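CAMP factor (Mobiluncus curtisii, PDB 6JLC) probably acts as a pore-forming toxin of the CAMP factor family, which takes part in the co-haemolytic CAMP reaction. Local coordinates at residues Asp17-Ile28 with Thr75-Asp86. Numbering follows the deposited sequence.
Sequences DINAAVETLKEI and THLIVEIGLTVD
Leu25 meets the backbone of Gly82 through the outer part of its side chain, which can be followed atom by atom. Its CB starts beside the opposite helix rather than facing it. The first torsion (chi1 -69°) sets CG anti to the carbonyl carbon, and from there CG lies 3.9 Å from Gly82 CA. Beyond it the chain forks: both methyls stay on Gly82 CA, CD1 also approaching the Ile81 methyl CG2 and CD2 going on to Val85 CB at 3.7 Å, the two side chains crossing at about a right angle. Gly82 presents bare backbone here, and small residues from both helices mark the close approach, Ala21 CA and Gly82 CA being 4.9 Å apart. One helical turn earlier on the second helix, Ile78 O lies 3.9 Å from Ala21 CB.

The segments belong to helices 8-31 and 68-91, two members of the five-helix N-terminal bundle in this piece of the protein; three further helices form the C-terminal bundle. The axes of 17-28 and 75-86 pass 8.6 Å apart at 31°, and the shared direction fits a chain that runs back along helix 41-59 between them. That helix also covers Ile18 and Leu25, while helix 97-114 touches Ile78.

Toward the C-terminal side of the contact, Ile28 extends CD1 to 3.6 Å from Asp86 CA, and its CG2 and CD1 both border Val85 CG1. Trp37 packs against Ile28 and Val85. Thr24 turns its methyl to the aspartate, with CG2 3.7 Å from Asp86 CG, a van der Waals contact with the carboxylate, whose OD1 has a weak hydrogen bond from Asn90 ND2. On the N-terminal side Ile18 crosses Thr75 at about a right angle, CD1 meeting both OG1 and the methyl CG2, and CG1 the methyl; the Thr75 hydroxyl is hydrogen-bonded to Ile71 O within its own helix. Alongside, the Val79 methyl CG2 packs on Asp17 CB.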
loop_
_atom_site.group_PDB
_atom_site.type_symbol
_atom_site.label_atom_id
_atom_site.label_comp_id
_atom_site.label_asym_id
_atom_site.label_seq_id
_atom_site.Cartn_x
_atom_site.Cartn_y
_atom_site.Cartn_z
ATOM N N ASP A 17 -0.250 10.610 14.970
ATOM C CA ASP A 17 0.691 9.733 14.269
ATOM C C ASP A 17 0.021 8.440 13.846
ATOM O O ASP A 17 0.282 7.923 12.749
ATOM C CB ASP A 17 1.901 9.410 15.152
ATOM C CG ASP A 17 2.751 10.633 15.453
ATOM O OD1 ASP A 17 2.597 11.654 14.746
ATOM O OD2 ASP A 17 3.560 10.564 16.400
ATOM N N ILE A 18 -0.834 7.896 14.709
ATOM C CA ILE A 18 -1.554 6.674 14.367
ATOM C C ILE A 18 -2.490 6.928 13.192
ATOM O O ILE A 18 -2.520 6.164 12.220
ATOM C CB ILE A 18 -2.318 6.147 15.591
ATOM C CG1 ILE A 18 -1.327 5.671 16.661
ATOM C CG2 ILE A 18 -3.258 5.029 15.176
ATOM C CD1 ILE A 18 -1.939 5.571 18.033
ATOM N N ASN A 19 -3.255 8.020 13.251
ATOM C CA ASN A 19 -4.205 8.292 12.173
ATOM C C ASN A 19 -3.493 8.521 10.841
ATOM O O ASN A 19 -3.963 8.062 9.790
ATOM C CB ASN A 19 -5.091 9.480 12.540
ATOM C CG ASN A 19 -6.088 9.138 13.633
ATOM O OD1 ASN A 19 -6.503 7.985 13.767
ATOM N ND2 ASN A 19 -6.480 10.134 14.417
ATOM N N ALA A 20 -2.342 9.196 10.866
ATOM C CA ALA A 20 -1.559 9.356 9.642
ATOM C C ALA A 20 -1.073 8.010 9.107
ATOM O O ALA A 20 -1.081 7.783 7.891
ATOM C CB ALA A 20 -0.378 10.293 9.885
ATOM N N ALA A 21 -0.627 7.111 9.994
ATOM C CA ALA A 21 -0.223 5.781 9.545
ATOM C C ALA A 21 -1.396 5.043 8.921
ATOM O O ALA A 21 -1.253 4.395 7.879
ATOM C CB ALA A 21 0.347 4.973 10.714
ATOM N N VAL A 22 -2.573 5.139 9.540
ATOM C CA VAL A 22 -3.728 4.410 9.026
ATOM C C VAL A 22 -4.149 4.957 7.662
ATOM O O VAL A 22 -4.528 4.192 6.768
ATOM C CB VAL A 22 -4.875 4.440 10.052
ATOM C CG1 VAL A 22 -6.158 3.857 9.454
ATOM C CG2 VAL A 22 -4.472 3.640 11.310
ATOM N N GLU A 23 -4.057 6.270 7.456
ATOM C CA GLU A 23 -4.448 6.789 6.145
ATOM C C GLU A 23 -3.478 6.335 5.060
ATOM O O GLU A 23 -3.902 5.992 3.952
ATOM C CB GLU A 23 -4.603 8.313 6.175
ATOM C CG GLU A 23 -5.568 8.745 7.276
ATOM C CD GLU A 23 -5.615 10.251 7.518
ATOM O OE1 GLU A 23 -4.929 10.997 6.783
ATOM O OE2 GLU A 23 -6.333 10.682 8.457
ATOM N N THR A 24 -2.181 6.292 5.381
ATOM C CA THR A 24 -1.213 5.767 4.422
ATOM C C THR A 24 -1.540 4.324 4.063
ATOM O O THR A 24 -1.535 3.941 2.886
ATOM C CB THR A 24 0.204 5.875 4.991
ATOM O OG1 THR A 24 0.548 7.253 5.159
ATOM C CG2 THR A 24 1.204 5.222 4.051
ATOM N N LEU A 25 -1.848 3.510 5.078
ATOM C CA LEU A 25 -2.106 2.099 4.832
ATOM C C LEU A 25 -3.373 1.890 4.012
ATOM O O LEU A 25 -3.411 1.010 3.147
ATOM C CB LEU A 25 -2.190 1.349 6.159
ATOM C CG LEU A 25 -0.834 1.275 6.867
ATOM C CD1 LEU A 25 -1.027 0.858 8.313
ATOM C CD2 LEU A 25 0.085 0.296 6.147
ATOM N N LYS A 26 -4.423 2.673 4.276
ATOM C CA LYS A 26 -5.656 2.531 3.503
ATOM C C LYS A 26 -5.435 2.866 2.031
ATOM O O LYS A 26 -5.987 2.197 1.149
ATOM C CB LYS A 26 -6.754 3.416 4.099
ATOM C CG LYS A 26 -7.391 2.797 5.325
ATOM C CD LYS A 26 -8.250 3.777 6.095
ATOM C CE LYS A 26 -9.016 3.049 7.188
ATOM N NZ LYS A 26 -9.862 3.975 7.992
ATOM N N GLU A 27 -4.635 3.895 1.746
ATOM C CA GLU A 27 -4.339 4.238 0.355
ATOM C C GLU A 27 -3.613 3.097 -0.345
ATOM O O GLU A 27 -3.967 2.713 -1.463
ATOM C CB GLU A 27 -3.506 5.518 0.280
ATOM C CG GLU A 27 -4.215 6.759 0.781
ATOM C CD GLU A 27 -3.289 7.957 0.885
ATOM O OE1 GLU A 27 -2.168 7.896 0.335
ATOM O OE2 GLU A 27 -3.684 8.958 1.521
ATOM N N ILE A 28 -2.592 2.536 0.299
ATOM C CA ILE A 28 -1.870 1.432 -0.322
ATOM C C ILE A 28 -2.776 0.217 -0.484
ATOM O O ILE A 28 -2.694 -0.506 -1.488
ATOM C CB ILE A 28 -0.609 1.099 0.494
ATOM C CG1 ILE A 28 0.347 2.291 0.479
ATOM C CG2 ILE A 28 0.065 -0.161 -0.035
ATOM C CD1 ILE A 28 1.428 2.181 1.508
ATOM N N THR A 75 1.753 2.217 19.833
ATOM C CA THR A 75 1.732 3.366 18.930
ATOM C C THR A 75 2.923 3.328 17.984
ATOM O O THR A 75 2.767 3.456 16.764
ATOM C CB THR A 75 1.727 4.669 19.740
ATOM O OG1 THR A 75 0.506 4.763 20.490
ATOM C CG2 THR A 75 1.852 5.876 18.832
ATOM N N HIS A 76 4.130 3.154 18.534
ATOM C CA HIS A 76 5.317 3.086 17.689
ATOM C C HIS A 76 5.231 1.942 16.689
ATOM O O HIS A 76 5.691 2.079 15.551
ATOM C CB HIS A 76 6.577 2.956 18.543
ATOM C CG HIS A 76 6.795 4.135 19.435
ATOM N ND1 HIS A 76 7.242 4.020 20.737
ATOM C CD2 HIS A 76 6.575 5.455 19.231
ATOM C CE1 HIS A 76 7.319 5.221 21.279
ATOM N NE2 HIS A 76 6.911 6.111 20.389
ATOM N N LEU A 77 4.643 0.807 17.084
ATOM C CA LEU A 77 4.579 -0.323 16.157
ATOM C C LEU A 77 3.599 -0.057 15.009
ATOM O O LEU A 77 3.889 -0.379 13.849
ATOM C CB LEU A 77 4.217 -1.608 16.907
ATOM C CG LEU A 77 4.145 -2.906 16.078
ATOM C CD1 LEU A 77 5.413 -3.152 15.254
ATOM C CD2 LEU A 77 3.917 -4.091 17.026
ATOM N N ILE A 78 2.438 0.538 15.302
ATOM C CA ILE A 78 1.529 0.892 14.214
ATOM C C ILE A 78 2.203 1.859 13.250
ATOM O O ILE A 78 2.108 1.699 12.026
ATOM C CB ILE A 78 0.208 1.452 14.773
ATOM C CG1 ILE A 78 -0.550 0.309 15.461
ATOM C CG2 ILE A 78 -0.645 2.026 13.646
ATOM C CD1 ILE A 78 -1.942 0.643 15.912
ATOM N N VAL A 79 2.931 2.851 13.778
ATOM C CA VAL A 79 3.632 3.791 12.904
ATOM C C VAL A 79 4.646 3.052 12.046
ATOM O O VAL A 79 4.774 3.307 10.843
ATOM C CB VAL A 79 4.288 4.905 13.742
ATOM C CG1 VAL A 79 5.297 5.697 12.915
ATOM C CG2 VAL A 79 3.203 5.805 14.336
ATOM N N GLU A 80 5.361 2.100 12.650
ATOM C CA GLU A 80 6.377 1.347 11.926
ATOM C C GLU A 80 5.761 0.483 10.840
ATOM O O GLU A 80 6.353 0.319 9.766
ATOM C CB GLU A 80 7.168 0.466 12.894
ATOM C CG GLU A 80 8.490 -0.028 12.299
ATOM C CD GLU A 80 9.485 1.111 12.150
ATOM O OE1 GLU A 80 9.409 2.058 12.961
ATOM O OE2 GLU A 80 10.344 1.056 11.243
ATOM N N ILE A 81 4.608 -0.126 11.124
ATOM C CA ILE A 81 3.925 -0.903 10.097
ATOM C C ILE A 81 3.590 -0.007 8.914
ATOM O O ILE A 81 3.816 -0.365 7.750
ATOM C CB ILE A 81 2.664 -1.566 10.674
ATOM C CG1 ILE A 81 3.039 -2.647 11.708
ATOM C CG2 ILE A 81 1.835 -2.179 9.552
ATOM C CD1 ILE A 81 1.866 -3.081 12.535
ATOM N N GLY A 82 3.056 1.184 9.191
ATOM C CA GLY A 82 2.795 2.135 8.117
ATOM C C GLY A 82 4.043 2.474 7.316
ATOM O O GLY A 82 4.034 2.436 6.082
ATOM N N LEU A 83 5.133 2.809 8.016
ATOM C CA LEU A 83 6.368 3.159 7.316
ATOM C C LEU A 83 6.863 2.006 6.461
ATOM O O LEU A 83 7.357 2.217 5.344
ATOM C CB LEU A 83 7.458 3.559 8.310
ATOM C CG LEU A 83 7.242 4.791 9.171
ATOM C CD1 LEU A 83 8.344 4.877 10.237
ATOM C CD2 LEU A 83 7.212 6.043 8.286
ATOM N N THR A 84 6.770 0.781 6.985
ATOM C CA THR A 84 7.335 -0.371 6.290
ATOM C C THR A 84 6.572 -0.659 5.000
ATOM O O THR A 84 7.174 -0.915 3.946
ATOM C CB THR A 84 7.318 -1.597 7.221
ATOM O OG1 THR A 84 8.052 -1.296 8.422
ATOM C CG2 THR A 84 7.971 -2.789 6.534
ATOM N N VAL A 85 5.242 -0.669 5.082
ATOM C CA VAL A 85 4.421 -0.958 3.916
ATOM C C VAL A 85 4.585 0.144 2.875
ATOM O O VAL A 85 4.631 -0.125 1.671
ATOM C CB VAL A 85 2.953 -1.137 4.346
ATOM C CG1 VAL A 85 2.028 -1.216 3.138
ATOM C CG2 VAL A 85 2.792 -2.402 5.215
ATOM N N ASP A 86 4.707 1.394 3.327
ATOM C CA ASP A 86 4.904 2.512 2.405
ATOM C C ASP A 86 6.223 2.365 1.650
ATOM O O ASP A 86 6.270 2.495 0.422
ATOM C CB ASP A 86 4.858 3.828 3.190
ATOM C CG ASP A 86 4.510 5.042 2.320
ATOM O OD1 ASP A 86 3.965 4.881 1.216
ATOM O OD2 ASP A 86 4.774 6.170 2.767
#